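Long-range contact in glutamine cyclotransferase (Zymomonas mobilis, PDB 3NOL), which catalyses the cyclisation of N-terminal glutamine to pyroglutamate, as a bacterial glutaminyl cyclase built as a calcium-containing beta-propeller: residues I162-H167 and G202-I207. Sequence-based numbering, arbitrary orientation.
Sequences ITVTAH and GKVTGI
Thr165 joins 162-167 to 202-207 through its backbone, as a single parallel bridge to Lys203. Its amide donates to Gly202 O at 3.1 Å (N-H...O angle 158°), and its own carbonyl receives Val204 N at 2.8 Å (167°), so the pair of bonds grips the residues on either side of Lys203, in the parallel pattern. Gly202 O also takes a CA-H contact from Val164 CA at 3.2 Å, and Val164 CG1 rests 3.3 Å from the same oxygen.

The tight side is apolar. With CG1 anti to the backbone N (chi1 178°), Val164 presents this methyl to Val204 CG2 at 3.9 Å, the two side chains meeting roughly at right angles. Ala166 CB packs on Val204 CG2 at 4.0 Å; the beta-branched valines and the short alanine let methyls meet close to the backbones. Leu171 also touches Val204, and Ile197 touches Val164. Gly202 has a positive phi, a conformation that favours glycine, and Ile162 CD1 lies against it, 3.9 Å from Gly202 CA.

The opposite side is loose and wet. Thr165 and Lys203 extend side by side, with Thr165 OG1 nearest to Lys203 CG, at 3.9 Å, and one water links OG1 to Lys203 NZ, a polar pairing suited to solvent. A second water carries the connection onward from Val204 O to His167 N, where the backbones part.

In this beta-propeller the bridge ties the end of strand 158-166 of one blade to the start of strand 204-209 of the next, a lateral seam between consecutive blades at the rim.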
loop_
_atom_site.group_PDB
_atom_site.type_symbol
_atom_site.label_atom_id
_atom_site.label_comp_id
_atom_site.label_asym_id
_atom_site.label_seq_id
_atom_site.Cartn_x
_atom_site.Cartn_y
_atom_site.Cartn_z
ATOM N N ILE A 162 -13.686 -3.121 -11.443
ATOM C CA ILE A 162 -14.823 -2.875 -10.544
ATOM C C ILE A 162 -14.807 -1.434 -10.040
ATOM O O ILE A 162 -13.753 -0.805 -9.992
ATOM C CB ILE A 162 -14.872 -3.871 -9.347
ATOM C CG1 ILE A 162 -13.693 -3.647 -8.384
ATOM C CG2 ILE A 162 -14.970 -5.329 -9.873
ATOM C CD1 ILE A 162 -13.712 -4.524 -7.098
ATOM N N THR A 163 -15.987 -0.937 -9.672
ATOM C CA THR A 163 -16.139 0.415 -9.166
ATOM C C THR A 163 -16.485 0.308 -7.690
ATOM O O THR A 163 -17.453 -0.380 -7.306
ATOM C CB THR A 163 -17.221 1.200 -9.950
ATOM O OG1 THR A 163 -16.850 1.265 -11.343
ATOM C CG2 THR A 163 -17.362 2.625 -9.423
ATOM N N VAL A 164 -15.696 0.987 -6.870
ATOM C CA VAL A 164 -15.859 0.890 -5.419
ATOM C C VAL A 164 -16.900 1.882 -4.924
ATOM O O VAL A 164 -16.891 3.052 -5.324
ATOM C CB VAL A 164 -14.509 1.038 -4.655
ATOM C CG1 VAL A 164 -14.736 0.987 -3.150
ATOM C CG2 VAL A 164 -13.523 -0.066 -5.107
ATOM N N THR A 165 -17.782 1.394 -4.051
ATOM C CA THR A 165 -18.870 2.221 -3.517
ATOM C C THR A 165 -18.974 2.091 -2.001
ATOM O O THR A 165 -18.707 1.020 -1.441
ATOM C CB THR A 165 -20.247 1.909 -4.169
ATOM O OG1 THR A 165 -20.647 0.562 -3.867
ATOM C CG2 THR A 165 -20.220 2.147 -5.715
ATOM N N ALA A 166 -19.329 3.195 -1.350
ATOM C CA ALA A 166 -19.651 3.181 0.078
ATOM C C ALA A 166 -21.012 3.842 0.205
ATOM O O ALA A 166 -21.215 4.947 -0.334
ATOM C CB ALA A 166 -18.587 3.936 0.888
ATOM N N HIS A 167 -21.936 3.160 0.888
ATOM C CA HIS A 167 -23.329 3.617 1.032
ATOM C C HIS A 167 -23.998 3.778 -0.340
ATOM O O HIS A 167 -24.851 4.641 -0.512
ATOM C CB HIS A 167 -23.425 4.938 1.810
ATOM C CG HIS A 167 -22.679 4.946 3.106
ATOM N ND1 HIS A 167 -23.148 4.313 4.239
ATOM C CD2 HIS A 167 -21.504 5.524 3.455
ATOM C CE1 HIS A 167 -22.293 4.501 5.229
ATOM N NE2 HIS A 167 -21.288 5.231 4.782
ATOM N N GLY A 202 -17.256 -4.796 -4.999
ATOM C CA GLY A 202 -16.684 -3.450 -4.895
ATOM C C GLY A 202 -17.257 -2.627 -3.732
ATOM O O GLY A 202 -16.821 -1.512 -3.488
ATOM N N LYS A 203 -18.230 -3.184 -3.009
ATOM C CA LYS A 203 -18.832 -2.483 -1.876
ATOM C C LYS A 203 -17.929 -2.453 -0.643
ATOM O O LYS A 203 -17.303 -3.460 -0.269
ATOM C CB LYS A 203 -20.194 -3.115 -1.503
ATOM C CG LYS A 203 -21.225 -3.043 -2.617
ATOM C CD LYS A 203 -22.541 -3.713 -2.177
ATOM C CE LYS A 203 -23.498 -3.884 -3.345
ATOM N NZ LYS A 203 -24.097 -2.567 -3.707
ATOM N N VAL A 204 -17.852 -1.283 -0.017
ATOM C CA VAL A 204 -17.169 -1.149 1.263
ATOM C C VAL A 204 -18.014 -1.875 2.334
ATOM O O VAL A 204 -19.196 -1.592 2.501
ATOM C CB VAL A 204 -16.931 0.343 1.620
ATOM C CG1 VAL A 204 -16.469 0.503 3.055
ATOM C CG2 VAL A 204 -15.930 0.992 0.614
ATOM N N THR A 205 -17.395 -2.832 3.016
ATOM C CA THR A 205 -18.066 -3.597 4.059
ATOM C C THR A 205 -17.590 -3.253 5.467
ATOM O O THR A 205 -18.109 -3.802 6.441
ATOM C CB THR A 205 -17.905 -5.098 3.816
ATOM O OG1 THR A 205 -16.512 -5.407 3.794
ATOM C CG2 THR A 205 -18.556 -5.485 2.465
ATOM N N GLY A 206 -16.597 -2.374 5.572
ATOM C CA GLY A 206 -16.110 -1.926 6.864
ATOM C C GLY A 206 -15.150 -0.766 6.712
ATOM O O GLY A 206 -14.534 -0.576 5.636
ATOM N N ILE A 207 -15.032 -0.001 7.788
ATOM C CA ILE A 207 -14.174 1.155 7.788
ATOM C C ILE A 207 -13.333 1.125 9.049
ATOM O O ILE A 207 -13.861 1.083 10.173
ATOM C CB ILE A 207 -14.970 2.502 7.705
ATOM C CG1 ILE A 207 -15.835 2.555 6.428
ATOM C CG2 ILE A 207 -13.989 3.687 7.762
ATOM C CD1 ILE A 207 -17.061 3.505 6.529
HETATM O O HOH W 1 -23.456 -0.115 -4.913
HETATM O O HOH W 2 -21.056 0.053 1.124
#